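Local coordinates for protein BIS(5'-nucleosyl)-tetraphosphatase (Diadenosine tetraphosphatase), putative (Plasmodium falciparum, PDB 5CFJ) that probably hydrolyses diadenosine tetraphosphate asymmetrically, as an Ap4A hydrolase of the Nudix family, at residues A[80-85]-A[95-100]; A[33-38]-A[67-72]; A[9-14]-A[60-65]. One frame throughout, in Å; residues are numbered along the deposited sequence. Where two conformers were deposited one is given.

In the fold
All three contacts belong to one Nudix fold, built on a mixed sheet with helix 57-69 packed against it. Contacts 2 and 3 share that helix: residues 60-65 meet strand 6-16 in contact 3, and its end meets the neighbouring strand 30-37 in contact 2, with centres about 9 Å apart. These two alternate along the chain, and both close before contact 1 opens. Contact 1 is the hairpin of strands 76-89 and 92-103, whose second strand runs parallel to strand 6-16; its centre lies about 10 Å from that of contact 3 and about 17 Å from that of contact 2. The Nudix-box helix is thus seated across two adjacent strands, with the hairpin extending the sheet.

Contact 1: A[80-85]-A[95-100]; sequences NYQKTL and ETTYYL
Y81 to L85 pair with T96 to L100 as two antiparallel strands of a beta hairpin in the Nudix fold. K83 and Y98 form a hydrogen-bonded pair: K83 N donates to Y98 O at 3.0 Å, and Y98 N returns a bond to K83 O at 2.9 Å. L85 and T96 repeat this two-way exchange, L85 N lying 2.8 Å from T96 O. Nearer the other end, L100 N gives Y81 O an almost straight bond, with an angle of 177° at the hydrogen. On the other edge of strand 95-100 the backbone of E95, T97 and Y99 bonds to I6, A8 and G10 of strand 6-16, so the hairpin is stitched into the wider sheet.

Between the hydrogen-bonded pairs, T84 faces T97 in a non-hydrogen-bonded pair, and the two side chains supply a bond of their own, OG1 of T84 to OG1 of T97, 2.8 Å long. Each OG1 sits beside its own backbone N, anti to the carbonyl carbon (chi1 about -60° in both). On the same face Q82 and Y99 run side by side, pointing the same way. The Q82 amide stands nearly upright to the Y99 ring, their planes 82° apart, and its NE2 comes to the ring edge 3.6 Å from CE2.

The opposite face carries K83, L85, T96 and Y98 and receives helix 134-147. There K83 NZ forms a salt bridge with E142 of that helix, while T96 OG1 bonds to the hydroxyl of Y87, which satisfies both polar ends. T96 turns its methyl CG2 over one face of the Y98 ring, toward the rim. L85 crosses Y98 at about a right angle, and its CD1 sits at the ring edge, near the ring plane, 3.9 Å from CE2.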
# COMPACT_ATOMS: atom_id res chain seq x y z
N ASN A 80 6.56 -1.87 12.90
CA ASN A 80 6.05 -3.10 13.48
C ASN A 80 4.53 -3.23 13.37
O ASN A 80 3.83 -3.43 14.36
CB ASN A 80 6.48 -3.18 14.93
CG ASN A 80 6.15 -4.50 15.54
OD1 ASN A 80 6.25 -5.53 14.86
ND2 ASN A 80 5.72 -4.50 16.79
N TYR A 81 4.01 -3.13 12.15
CA TYR A 81 2.59 -3.27 11.91
C TYR A 81 2.38 -4.02 10.61
O TYR A 81 2.96 -3.68 9.59
CB TYR A 81 1.89 -1.90 11.85
CG TYR A 81 0.41 -2.00 11.54
CD1 TYR A 81 -0.04 -2.09 10.23
CD2 TYR A 81 -0.52 -2.03 12.56
CE1 TYR A 81 -1.40 -2.21 9.94
CE2 TYR A 81 -1.88 -2.15 12.28
CZ TYR A 81 -2.30 -2.23 10.97
OH TYR A 81 -3.64 -2.35 10.68
N GLN A 82 1.53 -5.04 10.65
CA GLN A 82 1.11 -5.73 9.43
C GLN A 82 -0.33 -6.15 9.58
O GLN A 82 -0.83 -6.35 10.69
CB GLN A 82 1.98 -6.94 9.15
CG GLN A 82 1.85 -8.03 10.20
CD GLN A 82 2.60 -9.29 9.83
OE1 GLN A 82 1.99 -10.32 9.54
NE2 GLN A 82 3.92 -9.23 9.85
N LYS A 83 -1.01 -6.30 8.45
CA LYS A 83 -2.37 -6.83 8.48
C LYS A 83 -2.64 -7.61 7.22
O LYS A 83 -2.27 -7.20 6.12
CB LYS A 83 -3.41 -5.72 8.64
CG LYS A 83 -4.82 -6.27 8.92
CD LYS A 83 -5.87 -5.20 9.17
CE LYS A 83 -7.20 -5.86 9.52
NZ LYS A 83 -8.29 -4.88 9.78
N THR A 84 -3.32 -8.74 7.40
CA THR A 84 -3.75 -9.56 6.28
C THR A 84 -5.24 -9.34 6.05
O THR A 84 -6.06 -9.43 6.96
CB THR A 84 -3.45 -11.03 6.56
OG1 THR A 84 -2.03 -11.19 6.72
CG2 THR A 84 -3.90 -11.89 5.41
N LEU A 85 -5.58 -9.00 4.81
CA LEU A 85 -6.95 -8.81 4.38
C LEU A 85 -7.37 -9.98 3.52
O LEU A 85 -6.69 -10.31 2.57
CB LEU A 85 -7.08 -7.52 3.56
CG LEU A 85 -6.54 -6.24 4.18
CD1 LEU A 85 -6.81 -5.06 3.26
CD2 LEU A 85 -7.14 -6.00 5.55
N GLU A 95 -6.02 -13.12 -0.53
CA GLU A 95 -5.45 -12.67 0.72
C GLU A 95 -4.29 -11.74 0.41
O GLU A 95 -3.41 -12.12 -0.34
CB GLU A 95 -4.98 -13.88 1.51
CG GLU A 95 -5.16 -13.73 2.97
CD GLU A 95 -5.08 -15.04 3.69
OE1 GLU A 95 -4.04 -15.74 3.57
OE2 GLU A 95 -6.06 -15.38 4.38
N THR A 96 -4.29 -10.54 0.99
CA THR A 96 -3.18 -9.63 0.79
C THR A 96 -2.65 -9.21 2.15
O THR A 96 -3.42 -8.79 3.00
CB THR A 96 -3.57 -8.40 -0.02
OG1 THR A 96 -4.05 -8.83 -1.30
CG2 THR A 96 -2.37 -7.49 -0.20
N THR A 97 -1.34 -9.34 2.35
CA THR A 97 -0.71 -8.90 3.58
C THR A 97 0.06 -7.62 3.32
O THR A 97 0.88 -7.56 2.41
CB THR A 97 0.23 -9.96 4.13
OG1 THR A 97 -0.52 -11.15 4.38
CG2 THR A 97 0.88 -9.51 5.41
N TYR A 98 -0.25 -6.58 4.10
CA TYR A 98 0.44 -5.30 4.02
C TYR A 98 1.33 -5.10 5.23
O TYR A 98 0.91 -5.37 6.36
CB TYR A 98 -0.56 -4.15 3.92
CG TYR A 98 -1.34 -4.12 2.64
CD1 TYR A 98 -0.77 -3.63 1.47
CD2 TYR A 98 -2.65 -4.59 2.59
CE1 TYR A 98 -1.49 -3.59 0.29
CE2 TYR A 98 -3.38 -4.55 1.42
CZ TYR A 98 -2.79 -4.06 0.27
OH TYR A 98 -3.50 -4.01 -0.92
N TYR A 99 2.54 -4.61 4.97
CA TYR A 99 3.53 -4.29 6.01
C TYR A 99 3.70 -2.78 6.01
O TYR A 99 4.00 -2.20 4.98
CB TYR A 99 4.86 -4.98 5.72
CG TYR A 99 4.75 -6.47 5.50
CD1 TYR A 99 4.51 -6.98 4.24
CD2 TYR A 99 4.86 -7.37 6.56
CE1 TYR A 99 4.40 -8.34 4.02
CE2 TYR A 99 4.75 -8.74 6.35
CZ TYR A 99 4.51 -9.21 5.08
OH TYR A 99 4.39 -10.55 4.84
N LEU A 100 3.50 -2.15 7.16
CA LEU A 100 3.60 -0.69 7.24
C LEU A 100 5.04 -0.22 7.18
O LEU A 100 5.93 -0.79 7.81
CB LEU A 100 2.96 -0.21 8.54
CG LEU A 100 2.86 1.29 8.80
CD1 LEU A 100 1.94 1.98 7.80
CD2 LEU A 100 2.38 1.56 10.22

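Contact 2: A[33-38]-A[67-72]; sequences LFLKAS and EETGIN. With SO4 (sulfate ion), chain C.
A buried carboxylate oxygen rests against a leucine methyl: E68 OE1, toward the C-terminal end of the Nudix-box helix, lies 4.0 Å from L35 CD1 on strand 30-37. The rest of the contact is carbon against carbon, with E68 CB also beside L35 CD1. L33 and T69 reach toward each other tip to tip, CD2 of L33 being 3.8 Å from CG2 of T69. L35 crosses T69 at about a right angle and brings CD1 to the same CG2, at 4.0 Å. I71 CD1 touches L33 CD2 more distantly.

E68 OE1 is not without a polar partner, since the backbone N of K48 bonds to it. OE2 lies close to the carboxylates of E64 and E115, a cluster consistent with the acidic metal site of Nudix enzymes. On the other face of the strand, K36 stretches out fully to a sulfate, probably from the crystallisation liquor, its NZ donating to sulfate O1 at 2.9 Å and also to O2; W44 NE1 bonds to the same ion.

T69 holds OG1 between its backbone N and carbonyl carbon (chi1 71°). That hydroxyl bonds to T65 O and also forms an ST turn, accepting from I71 N at 3.0 Å with an angle of 155° at the hydrogen.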
# COMPACT_ATOMS: atom_id res chain seq x y z
N LEU A 33 0.61 5.97 0.19
CA LEU A 33 0.80 5.97 -1.25
C LEU A 33 -0.12 4.95 -1.92
O LEU A 33 0.02 3.75 -1.71
CB LEU A 33 2.25 5.68 -1.61
CG LEU A 33 2.58 5.63 -3.10
CD1 LEU A 33 2.27 6.97 -3.77
CD2 LEU A 33 4.05 5.25 -3.33
N PHE A 34 -1.05 5.45 -2.73
CA PHE A 34 -1.97 4.61 -3.47
C PHE A 34 -1.73 4.75 -4.97
O PHE A 34 -1.45 5.83 -5.46
CB PHE A 34 -3.42 4.93 -3.10
CG PHE A 34 -3.91 4.15 -1.92
CD1 PHE A 34 -4.92 3.22 -2.07
CD2 PHE A 34 -3.34 4.31 -0.66
CE1 PHE A 34 -5.35 2.46 -1.01
CE2 PHE A 34 -3.78 3.57 0.41
CZ PHE A 34 -4.79 2.64 0.24
N LEU A 35 -1.83 3.62 -5.66
CA LEU A 35 -1.52 3.52 -7.08
C LEU A 35 -2.78 3.12 -7.84
O LEU A 35 -3.50 2.20 -7.42
CB LEU A 35 -0.42 2.49 -7.31
CG LEU A 35 0.80 2.59 -6.40
CD1 LEU A 35 1.77 1.46 -6.73
CD2 LEU A 35 1.50 3.92 -6.53
N LYS A 36 -3.04 3.80 -8.95
CA LYS A 36 -4.23 3.53 -9.75
C LYS A 36 -3.93 2.50 -10.83
O LYS A 36 -3.13 2.75 -11.74
CB LYS A 36 -4.76 4.82 -10.38
CG LYS A 36 -6.08 4.61 -11.09
CD LYS A 36 -6.58 5.86 -11.78
CE LYS A 36 -7.91 5.61 -12.47
NZ LYS A 36 -8.51 6.88 -12.95
N ALA A 37 -4.58 1.35 -10.74
CA ALA A 37 -4.34 0.27 -11.68
C ALA A 37 -4.66 0.67 -13.12
O ALA A 37 -5.67 1.32 -13.38
CB ALA A 37 -5.16 -0.94 -11.28
N SER A 38 -3.79 0.25 -14.04
CA SER A 38 -3.97 0.53 -15.47
C SER A 38 -5.03 -0.35 -16.10
O SER A 38 -5.66 0.03 -17.08
CB SER A 38 -2.66 0.32 -16.23
OG SER A 38 -1.66 1.22 -15.81
N GLU A 67 9.39 -2.39 -7.81
CA GLU A 67 8.95 -2.51 -9.19
C GLU A 67 7.90 -1.48 -9.55
O GLU A 67 7.91 -0.92 -10.65
CB GLU A 67 8.40 -3.91 -9.46
CG GLU A 67 9.46 -4.99 -9.45
CD GLU A 67 8.93 -6.35 -9.84
OE1 GLU A 67 7.91 -6.42 -10.56
OE2 GLU A 67 9.56 -7.36 -9.45
N GLU A 68 6.98 -1.22 -8.63
CA GLU A 68 5.80 -0.42 -8.94
C GLU A 68 5.98 1.07 -8.67
O GLU A 68 5.18 1.88 -9.15
CB GLU A 68 4.59 -0.96 -8.18
CG GLU A 68 4.19 -2.33 -8.69
CD GLU A 68 3.07 -2.98 -7.92
OE1 GLU A 68 2.56 -2.41 -6.92
OE2 GLU A 68 2.66 -4.08 -8.33
N THR A 69 7.01 1.45 -7.91
CA THR A 69 7.20 2.85 -7.54
C THR A 69 8.63 3.35 -7.72
O THR A 69 8.88 4.55 -7.59
CB THR A 69 6.82 3.12 -6.07
OG1 THR A 69 7.80 2.51 -5.21
CG2 THR A 69 5.44 2.61 -5.72
N GLY A 70 9.57 2.45 -7.93
CA GLY A 70 10.98 2.81 -7.96
C GLY A 70 11.58 3.10 -6.59
O GLY A 70 12.75 3.44 -6.48
N ILE A 71 10.79 2.95 -5.53
CA ILE A 71 11.28 3.25 -4.19
C ILE A 71 11.79 1.99 -3.53
O ILE A 71 11.03 1.03 -3.33
CB ILE A 71 10.17 3.88 -3.32
CG1 ILE A 71 9.66 5.18 -3.95
CG2 ILE A 71 10.68 4.12 -1.91
CD1 ILE A 71 8.47 5.78 -3.24
N ASN A 72 13.08 1.97 -3.20
CA ASN A 72 13.71 0.82 -2.56
C ASN A 72 13.66 0.93 -1.05
O ASN A 72 13.38 1.99 -0.50
CB ASN A 72 15.15 0.67 -3.04
CG ASN A 72 15.58 -0.78 -3.15
OD1 ASN A 72 15.01 -1.66 -2.51
ND2 ASN A 72 16.58 -1.02 -3.97
S SO4 C . -10.52 7.90 -10.25
O1 SO4 C . -9.44 8.69 -10.84
O2 SO4 C . -10.38 6.50 -10.64
O3 SO4 C . -10.46 7.99 -8.80
O4 SO4 C . -11.80 8.40 -10.73

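Contact 3: A[9-14]-A[60-65]; sequences FGILLC and TAVRET
A61 presses its methyl onto the backbone of G10, A61 CB lying 3.4 Å from G10 C, where the Nudix-box helix crosses strand 6-16 of the central sheet. The two CA atoms are only 4.0 Å apart, and the short segments cross at -71°. I11 fills the adjoining position: its CD1 meets A61 CB at 3.8 Å, and its CG1 lies against T65 OG1. CG1 takes its place beside the backbone N of I11 (chi1 -61°), and the I11 and T65 side chains meet at about a right angle. Across A61 from I11, F9 lays CB on T60 CG2 at 3.8 Å, with CD1 of its ring close to the same methyl.

The next shell fixes these groups. T65 OG1 donates to A61 O at 2.9 Å, and the helical bond from T65 N reaches this carbonyl oxygen from the opposite face of its plane; two donors from one residue therefore grip it, and the hydroxyl that touches I11 is held in place. T60 OG1 bonds to E55 OE1 and H51 ND1, and the ring of H51 stacks on that of F9, which ties both sides of the F9-T60 contact to one residue.

Farther out, R63 lies clear of residues 9-14, while E64 starts toward the strand and carries its carboxylate away. R63 forms salt bridges with E55, E67 and E64, linking the acidic residues of the motif through its guanidinium. NH1 of R63 meets E64 OE2 at 2.8 Å, from above the carboxylate plane and 52° out of it.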
# COMPACT_ATOMS: atom_id res chain seq x y z
N PHE A 9 1.31 -9.54 -1.37
CA PHE A 9 2.10 -8.93 -0.31
C PHE A 9 2.49 -7.54 -0.77
O PHE A 9 2.91 -7.35 -1.91
CB PHE A 9 3.34 -9.78 -0.03
CG PHE A 9 3.00 -11.20 0.31
CD1 PHE A 9 2.81 -12.13 -0.69
CD2 PHE A 9 2.79 -11.57 1.63
CE1 PHE A 9 2.44 -13.43 -0.38
CE2 PHE A 9 2.42 -12.87 1.94
CZ PHE A 9 2.26 -13.79 0.93
N GLY A 10 2.36 -6.56 0.12
CA GLY A 10 2.68 -5.20 -0.24
C GLY A 10 3.17 -4.37 0.92
O GLY A 10 3.08 -4.76 2.08
N ILE A 11 3.72 -3.22 0.58
CA ILE A 11 4.13 -2.26 1.59
C ILE A 11 3.04 -1.20 1.68
O ILE A 11 2.69 -0.56 0.68
CB ILE A 11 5.49 -1.58 1.27
CG1 ILE A 11 6.62 -2.62 1.21
CG2 ILE A 11 5.79 -0.48 2.30
CD1 ILE A 11 6.95 -3.27 2.56
N LEU A 12 2.46 -1.04 2.86
CA LEU A 12 1.61 0.10 3.13
C LEU A 12 2.55 1.25 3.48
O LEU A 12 2.99 1.40 4.63
CB LEU A 12 0.61 -0.18 4.25
CG LEU A 12 -0.33 0.97 4.60
CD1 LEU A 12 -1.18 1.34 3.40
CD2 LEU A 12 -1.19 0.59 5.80
N LEU A 13 2.92 2.00 2.46
CA LEU A 13 3.89 3.07 2.57
C LEU A 13 3.19 4.35 3.00
O LEU A 13 2.24 4.79 2.35
CB LEU A 13 4.63 3.27 1.25
CG LEU A 13 5.83 4.22 1.29
CD1 LEU A 13 6.94 3.64 2.18
CD2 LEU A 13 6.35 4.47 -0.12
N CYS A 14 3.65 4.93 4.10
CA CYS A 14 3.06 6.16 4.62
C CYS A 14 4.11 7.25 4.73
O CYS A 14 5.31 6.99 4.62
CB CYS A 14 2.40 5.92 5.99
SG CYS A 14 3.51 5.68 7.37
N THR A 60 8.74 -10.14 -0.79
CA THR A 60 7.83 -9.92 -1.91
C THR A 60 7.31 -8.49 -1.89
O THR A 60 7.31 -7.81 -2.90
CB THR A 60 6.65 -10.91 -1.86
OG1 THR A 60 7.15 -12.24 -2.02
CG2 THR A 60 5.64 -10.60 -2.95
N ALA A 61 6.89 -8.03 -0.72
CA ALA A 61 6.35 -6.68 -0.58
C ALA A 61 7.38 -5.63 -1.01
O ALA A 61 7.07 -4.70 -1.75
CB ALA A 61 5.90 -6.45 0.83
N VAL A 62 8.62 -5.79 -0.53
CA VAL A 62 9.68 -4.85 -0.87
C VAL A 62 9.97 -4.85 -2.37
O VAL A 62 10.07 -3.79 -2.99
CB VAL A 62 10.96 -5.19 -0.08
CG1 VAL A 62 12.16 -4.42 -0.64
CG2 VAL A 62 10.76 -4.88 1.40
N ARG A 63 10.07 -6.03 -2.96
CA ARG A 63 10.33 -6.10 -4.39
C ARG A 63 9.20 -5.49 -5.22
O ARG A 63 9.46 -4.72 -6.14
CB ARG A 63 10.54 -7.54 -4.84
CG ARG A 63 10.81 -7.65 -6.34
CD ARG A 63 10.95 -9.10 -6.83
NE ARG A 63 9.91 -9.95 -6.26
CZ ARG A 63 8.63 -9.95 -6.65
NH1 ARG A 63 8.23 -9.14 -7.63
NH2 ARG A 63 7.76 -10.74 -6.04
N GLU A 64 7.96 -5.83 -4.89
CA GLU A 64 6.83 -5.28 -5.64
C GLU A 64 6.75 -3.76 -5.50
O GLU A 64 6.45 -3.06 -6.46
CB GLU A 64 5.52 -5.93 -5.19
CG GLU A 64 5.42 -7.39 -5.60
CD GLU A 64 5.11 -7.55 -7.07
OE1 GLU A 64 4.52 -6.62 -7.65
OE2 GLU A 64 5.43 -8.62 -7.64
N THR A 65 7.06 -3.26 -4.31
CA THR A 65 7.07 -1.82 -4.10
C THR A 65 8.14 -1.16 -4.98
O THR A 65 7.89 -0.15 -5.64
CB THR A 65 7.28 -1.50 -2.62
OG1 THR A 65 6.14 -2.00 -1.91
CG2 THR A 65 7.41 0.00 -2.38